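Local atomic coordinates of ribosomal protein S2-related protein (Deinococcus radiodurans, PDB entry 2JH3), a protein that binds a 4Fe-4S iron-sulfur cluster, has domains resembling chelatases and may act as a sirohydrochlorin ferrochelatase. Residues D274-H286 / V375-L387. Numbering follows the deposited sequence.
Sequences DQAHAEAWAALRH and VIEESYAHEHRRL
Tyr380 packs as a knob among Glu279 and three alanines, Ala276, Ala280 and Ala283, whose small side chains let the axes of helices 275-286 and 375-383 approach to 8.9 Å. With CG anti to the backbone N (chi1 -178°), its ring lies flat on the partner helix, Ala280 CA making a CH-pi contact 3.8 Å from the ring centroid; Ala280 CB presses on Tyr380 CB at 3.4 Å. On the buried side, branched Ile376 fills the space between Trp281 and Leu284: its CG2 sits over the six-membered ring of Trp281, while CD1 meets Leu284 CD2 at 3.9 Å. The indole keeps its polar edge satisfied, Trp281 NE1 giving a hydrogen bond of 3.2 Å to Glu377 OE2; OE2 lies in the indole plane, whereas the N-H meets the carboxylate from well out of its plane (66°). The two helices, crossing at 96°, belong to the DR2241 stabilising domain, and helix 361-371 also packs on Trp281 and Leu284. Tyr380 OH forms a firm polar edge, donating to the anti lone pair of Glu279 OE1 (2.8 Å). With an alanine here, Glu279 OE1 would probably lose its hydroxyl donor and a gap would be likely to open over Ala280. Exposed Arg386 is the loose side, its NH2 making only a long salt bridge to Glu279 OE1 (3.7 Å).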
loop_
_atom_site.group_PDB
_atom_site.type_symbol
_atom_site.label_atom_id
_atom_site.label_comp_id
_atom_site.label_asym_id
_atom_site.label_seq_id
_atom_site.Cartn_x
_atom_site.Cartn_y
_atom_site.Cartn_z
ATOM N N ASP A 274 28.643 -23.854 -3.281
ATOM C CA ASP A 274 28.956 -22.591 -3.926
ATOM C C ASP A 274 29.404 -21.626 -2.817
ATOM O O ASP A 274 28.620 -21.364 -1.903
ATOM C CB ASP A 274 27.707 -22.078 -4.647
ATOM C CG ASP A 274 27.935 -20.746 -5.322
ATOM O OD1 ASP A 274 28.210 -20.736 -6.553
ATOM O OD2 ASP A 274 27.831 -19.704 -4.644
ATOM N N GLN A 275 30.625 -21.087 -2.907
ATOM C CA GLN A 275 31.227 -20.337 -1.785
ATOM C C GLN A 275 30.646 -18.982 -1.587
ATOM O O GLN A 275 30.529 -18.536 -0.475
ATOM C CB GLN A 275 32.713 -20.186 -2.013
ATOM C CG GLN A 275 33.442 -21.576 -1.994
ATOM C CD GLN A 275 33.448 -22.248 -0.654
ATOM O OE1 GLN A 275 33.327 -21.596 0.390
ATOM N NE2 GLN A 275 33.599 -23.574 -0.667
ATOM N N ALA A 276 30.248 -18.322 -2.654
ATOM C CA ALA A 276 29.569 -17.033 -2.532
ATOM C C ALA A 276 28.268 -17.160 -1.779
ATOM O O ALA A 276 27.953 -16.321 -0.927
ATOM C CB ALA A 276 29.298 -16.457 -3.924
ATOM N N HIS A 277 27.431 -18.132 -2.213
ATOM C CA HIS A 277 26.195 -18.417 -1.466
ATOM C C HIS A 277 26.548 -18.790 -0.062
ATOM O O HIS A 277 25.902 -18.295 0.863
ATOM C CB HIS A 277 25.324 -19.507 -2.170
ATOM C CG HIS A 277 24.158 -20.025 -1.360
ATOM N ND1 HIS A 277 24.308 -20.921 -0.318
ATOM C CD2 HIS A 277 22.807 -19.812 -1.479
ATOM C CE1 HIS A 277 23.108 -21.246 0.166
ATOM N NE2 HIS A 277 22.187 -20.584 -0.523
ATOM N N ALA A 278 27.550 -19.655 0.154
ATOM C CA ALA A 278 27.833 -20.042 1.523
ATOM C C ALA A 278 28.263 -18.849 2.409
ATOM O O ALA A 278 27.882 -18.766 3.593
ATOM C CB ALA A 278 28.905 -21.166 1.583
ATOM N N GLU A 279 29.026 -17.924 1.848
ATOM C CA GLU A 279 29.424 -16.724 2.592
ATOM C C GLU A 279 28.260 -15.884 3.092
ATOM O O GLU A 279 28.260 -15.386 4.221
ATOM C CB GLU A 279 30.315 -15.868 1.707
ATOM C CG GLU A 279 31.715 -16.450 1.495
ATOM C CD GLU A 279 32.579 -15.583 0.571
ATOM O OE1 GLU A 279 32.423 -14.355 0.535
ATOM O OE2 GLU A 279 33.363 -16.168 -0.147
ATOM N N ALA A 280 27.255 -15.688 2.221
ATOM C CA ALA A 280 26.112 -14.855 2.568
ATOM C C ALA A 280 25.330 -15.474 3.706
ATOM O O ALA A 280 24.920 -14.791 4.646
ATOM C CB ALA A 280 25.275 -14.570 1.407
ATOM N N TRP A 281 25.252 -16.801 3.730
ATOM C CA TRP A 281 24.550 -17.430 4.833
ATOM C C TRP A 281 25.369 -17.449 6.097
ATOM O O TRP A 281 24.801 -17.412 7.177
ATOM C CB TRP A 281 23.933 -18.788 4.396
ATOM C CG TRP A 281 22.796 -18.440 3.454
ATOM C CD1 TRP A 281 22.846 -18.387 2.121
ATOM C CD2 TRP A 281 21.472 -18.040 3.832
ATOM N NE1 TRP A 281 21.633 -18.024 1.615
ATOM C CE2 TRP A 281 20.780 -17.756 2.663
ATOM C CE3 TRP A 281 20.842 -17.834 5.058
ATOM C CZ2 TRP A 281 19.463 -17.307 2.663
ATOM C CZ3 TRP A 281 19.524 -17.394 5.077
ATOM C CH2 TRP A 281 18.846 -17.145 3.882
ATOM N N ALA A 282 26.698 -17.456 5.980
ATOM C CA ALA A 282 27.549 -17.241 7.182
ATOM C C ALA A 282 27.317 -15.852 7.783
ATOM O O ALA A 282 27.286 -15.661 9.052
ATOM C CB ALA A 282 29.007 -17.432 6.856
ATOM N N ALA A 283 27.172 -14.853 6.922
ATOM C CA ALA A 283 26.847 -13.510 7.401
ATOM C C ALA A 283 25.486 -13.454 8.123
ATOM O O ALA A 283 25.272 -12.813 9.193
ATOM C CB ALA A 283 26.827 -12.564 6.270
ATOM N N LEU A 284 24.539 -14.153 7.554
ATOM C CA LEU A 284 23.184 -14.157 8.136
ATOM C C LEU A 284 23.203 -14.829 9.503
ATOM O O LEU A 284 22.626 -14.305 10.407
ATOM C CB LEU A 284 22.197 -14.862 7.195
ATOM C CG LEU A 284 20.698 -15.033 7.600
ATOM C CD1 LEU A 284 20.417 -16.115 8.602
ATOM C CD2 LEU A 284 20.124 -13.767 8.158
ATOM N N ARG A 285 23.829 -16.018 9.613
ATOM C CA ARG A 285 23.973 -16.706 10.905
ATOM C C ARG A 285 24.592 -15.814 11.998
ATOM O O ARG A 285 24.143 -15.757 13.116
ATOM C CB ARG A 285 24.789 -17.970 10.742
ATOM C CG ARG A 285 24.001 -19.077 10.164
ATOM C CD ARG A 285 24.647 -20.436 10.262
ATOM N NE ARG A 285 25.989 -20.467 9.645
ATOM C CZ ARG A 285 26.256 -20.647 8.350
ATOM N NH1 ARG A 285 25.294 -20.807 7.446
ATOM N NH2 ARG A 285 27.517 -20.676 7.949
ATOM N N HIS A 286 25.591 -15.041 11.623
ATOM C CA HIS A 286 26.171 -14.093 12.528
ATOM C C HIS A 286 25.188 -13.043 13.027
ATOM O O HIS A 286 25.031 -12.754 14.225
ATOM C CB HIS A 286 27.330 -13.424 11.776
ATOM C CG HIS A 286 28.231 -12.649 12.688
ATOM N ND1 HIS A 286 28.044 -11.310 12.947
ATOM C CD2 HIS A 286 29.268 -13.046 13.455
ATOM C CE1 HIS A 286 28.952 -10.909 13.812
ATOM N NE2 HIS A 286 29.724 -11.939 14.119
ATOM N N VAL A 375 16.963 -11.918 -0.899
ATOM C CA VAL A 375 17.341 -10.760 -0.155
ATOM C C VAL A 375 18.698 -10.968 0.544
ATOM O O VAL A 375 19.510 -10.082 0.594
ATOM C CB VAL A 375 16.183 -10.356 0.817
ATOM C CG1 VAL A 375 16.625 -9.348 1.800
ATOM C CG2 VAL A 375 14.987 -9.813 0.039
ATOM N N ILE A 376 18.911 -12.113 1.176
ATOM C CA ILE A 376 20.177 -12.335 1.891
ATOM C C ILE A 376 21.429 -12.281 0.966
ATOM O O ILE A 376 22.375 -11.550 1.223
ATOM C CB ILE A 376 20.135 -13.708 2.692
ATOM C CG1 ILE A 376 19.217 -13.637 3.935
ATOM C CG2 ILE A 376 21.542 -14.173 3.009
ATOM C CD1 ILE A 376 19.199 -12.498 4.634
ATOM N N GLU A 377 21.335 -12.981 -0.150
ATOM C CA GLU A 377 22.385 -13.116 -1.128
ATOM C C GLU A 377 22.679 -11.777 -1.839
ATOM O O GLU A 377 23.826 -11.428 -2.099
ATOM C CB GLU A 377 21.896 -14.148 -2.156
ATOM C CG GLU A 377 21.729 -15.608 -1.613
ATOM C CD GLU A 377 20.318 -15.993 -1.203
ATOM O OE1 GLU A 377 19.501 -15.109 -1.009
ATOM O OE2 GLU A 377 20.057 -17.195 -1.001
ATOM N N GLU A 378 21.640 -11.056 -2.213
ATOM C CA GLU A 378 21.775 -9.728 -2.858
ATOM C C GLU A 378 22.318 -8.698 -1.974
ATOM O O GLU A 378 23.177 -7.914 -2.373
ATOM C CB GLU A 378 20.433 -9.267 -3.408
ATOM C CG GLU A 378 20.088 -10.053 -4.573
ATOM C CD GLU A 378 18.712 -9.732 -5.143
ATOM O OE1 GLU A 378 17.889 -9.065 -4.466
ATOM O OE2 GLU A 378 18.417 -10.214 -6.282
ATOM N N SER A 379 21.819 -8.658 -0.735
ATOM C CA SER A 379 22.319 -7.733 0.247
ATOM C C SER A 379 23.822 -7.966 0.547
ATOM O O SER A 379 24.625 -6.998 0.623
ATOM C CB SER A 379 21.468 -7.789 1.519
ATOM O OG SER A 379 20.116 -7.293 1.251
ATOM N N TYR A 380 24.197 -9.255 0.673
ATOM C CA TYR A 380 25.578 -9.675 0.928
ATOM C C TYR A 380 26.463 -9.212 -0.205
ATOM O O TYR A 380 27.538 -8.627 0.008
ATOM C CB TYR A 380 25.693 -11.180 1.075
ATOM C CG TYR A 380 27.099 -11.613 1.382
ATOM C CD1 TYR A 380 27.568 -11.527 2.650
ATOM C CD2 TYR A 380 27.969 -12.103 0.364
ATOM C CE1 TYR A 380 28.894 -11.890 2.966
ATOM C CE2 TYR A 380 29.273 -12.486 0.660
ATOM C CZ TYR A 380 29.741 -12.342 1.959
ATOM O OH TYR A 380 31.052 -12.721 2.314
ATOM N N ALA A 381 26.035 -9.507 -1.408
ATOM C CA ALA A 381 26.776 -9.132 -2.610
ATOM C C ALA A 381 26.938 -7.612 -2.773
ATOM O O ALA A 381 27.990 -7.130 -3.161
ATOM C CB ALA A 381 26.069 -9.680 -3.763
ATOM N N HIS A 382 25.899 -6.857 -2.436
ATOM C CA HIS A 382 25.990 -5.418 -2.516
ATOM C C HIS A 382 27.009 -4.838 -1.544
ATOM O O HIS A 382 27.806 -4.032 -1.959
ATOM C CB HIS A 382 24.611 -4.784 -2.365
ATOM C CG HIS A 382 24.607 -3.323 -2.663
ATOM N ND1 HIS A 382 25.017 -2.809 -3.875
ATOM C CD2 HIS A 382 24.186 -2.277 -1.936
ATOM C CE1 HIS A 382 24.841 -1.506 -3.880
ATOM N NE2 HIS A 382 24.348 -1.147 -2.713
ATOM N N GLU A 383 27.030 -5.297 -0.288
ATOM C CA GLU A 383 28.024 -4.885 0.710
ATOM C C GLU A 383 29.507 -5.193 0.312
ATOM O O GLU A 383 30.442 -4.452 0.651
ATOM C CB GLU A 383 27.728 -5.568 2.033
ATOM C CG GLU A 383 26.588 -5.079 2.809
ATOM C CD GLU A 383 26.656 -3.627 3.372
ATOM O OE1 GLU A 383 27.609 -2.852 3.162
ATOM O OE2 GLU A 383 25.668 -3.269 4.025
ATOM N N HIS A 384 29.687 -6.285 -0.408
ATOM C CA HIS A 384 30.941 -6.639 -1.020
ATOM C C HIS A 384 31.158 -5.989 -2.368
ATOM O O HIS A 384 32.023 -6.405 -3.123
ATOM C CB HIS A 384 31.032 -8.158 -1.191
ATOM C CG HIS A 384 31.630 -8.838 -0.016
ATOM N ND1 HIS A 384 32.591 -8.239 0.770
ATOM C CD2 HIS A 384 31.422 -10.066 0.511
ATOM C CE1 HIS A 384 32.923 -9.066 1.752
ATOM N NE2 HIS A 384 32.224 -10.180 1.622
ATOM N N ARG A 385 30.335 -5.016 -2.700
ATOM C CA ARG A 385 30.506 -4.204 -3.910
ATOM C C ARG A 385 30.478 -5.030 -5.202
ATOM O O ARG A 385 31.176 -4.757 -6.144
ATOM C CB ARG A 385 31.791 -3.299 -3.770
ATOM C CG ARG A 385 31.733 -2.286 -2.606
ATOM C CD ARG A 385 33.119 -2.012 -1.973
ATOM N NE ARG A 385 34.129 -1.474 -2.918
ATOM C CZ ARG A 385 35.057 -0.528 -2.664
ATOM N NH1 ARG A 385 35.161 0.097 -1.488
ATOM N NH2 ARG A 385 35.904 -0.167 -3.624
ATOM N N ARG A 386 29.658 -6.056 -5.277
ATOM C CA ARG A 386 29.652 -6.825 -6.511
ATOM C C ARG A 386 28.276 -7.326 -6.915
ATOM O O ARG A 386 28.153 -8.370 -7.529
ATOM C CB ARG A 386 30.624 -8.004 -6.379
ATOM C CG ARG A 386 30.198 -9.103 -5.431
ATOM C CD ARG A 386 31.398 -9.760 -4.828
ATOM N NE ARG A 386 31.036 -10.950 -4.073
ATOM C CZ ARG A 386 31.806 -11.494 -3.120
ATOM N NH1 ARG A 386 33.008 -10.958 -2.764
ATOM N NH2 ARG A 386 31.366 -12.586 -2.498
ATOM N N LEU A 387 27.235 -6.573 -6.632
ATOM C CA LEU A 387 25.930 -6.998 -7.073
ATOM C C LEU A 387 25.740 -6.513 -8.490
ATOM O O LEU A 387 25.769 -5.321 -8.673
ATOM C CB LEU A 387 24.818 -6.402 -6.172
ATOM C CG LEU A 387 23.385 -6.742 -6.612
ATOM C CD1 LEU A 387 23.148 -8.220 -6.587
ATOM C CD2 LEU A 387 22.358 -6.097 -5.774
#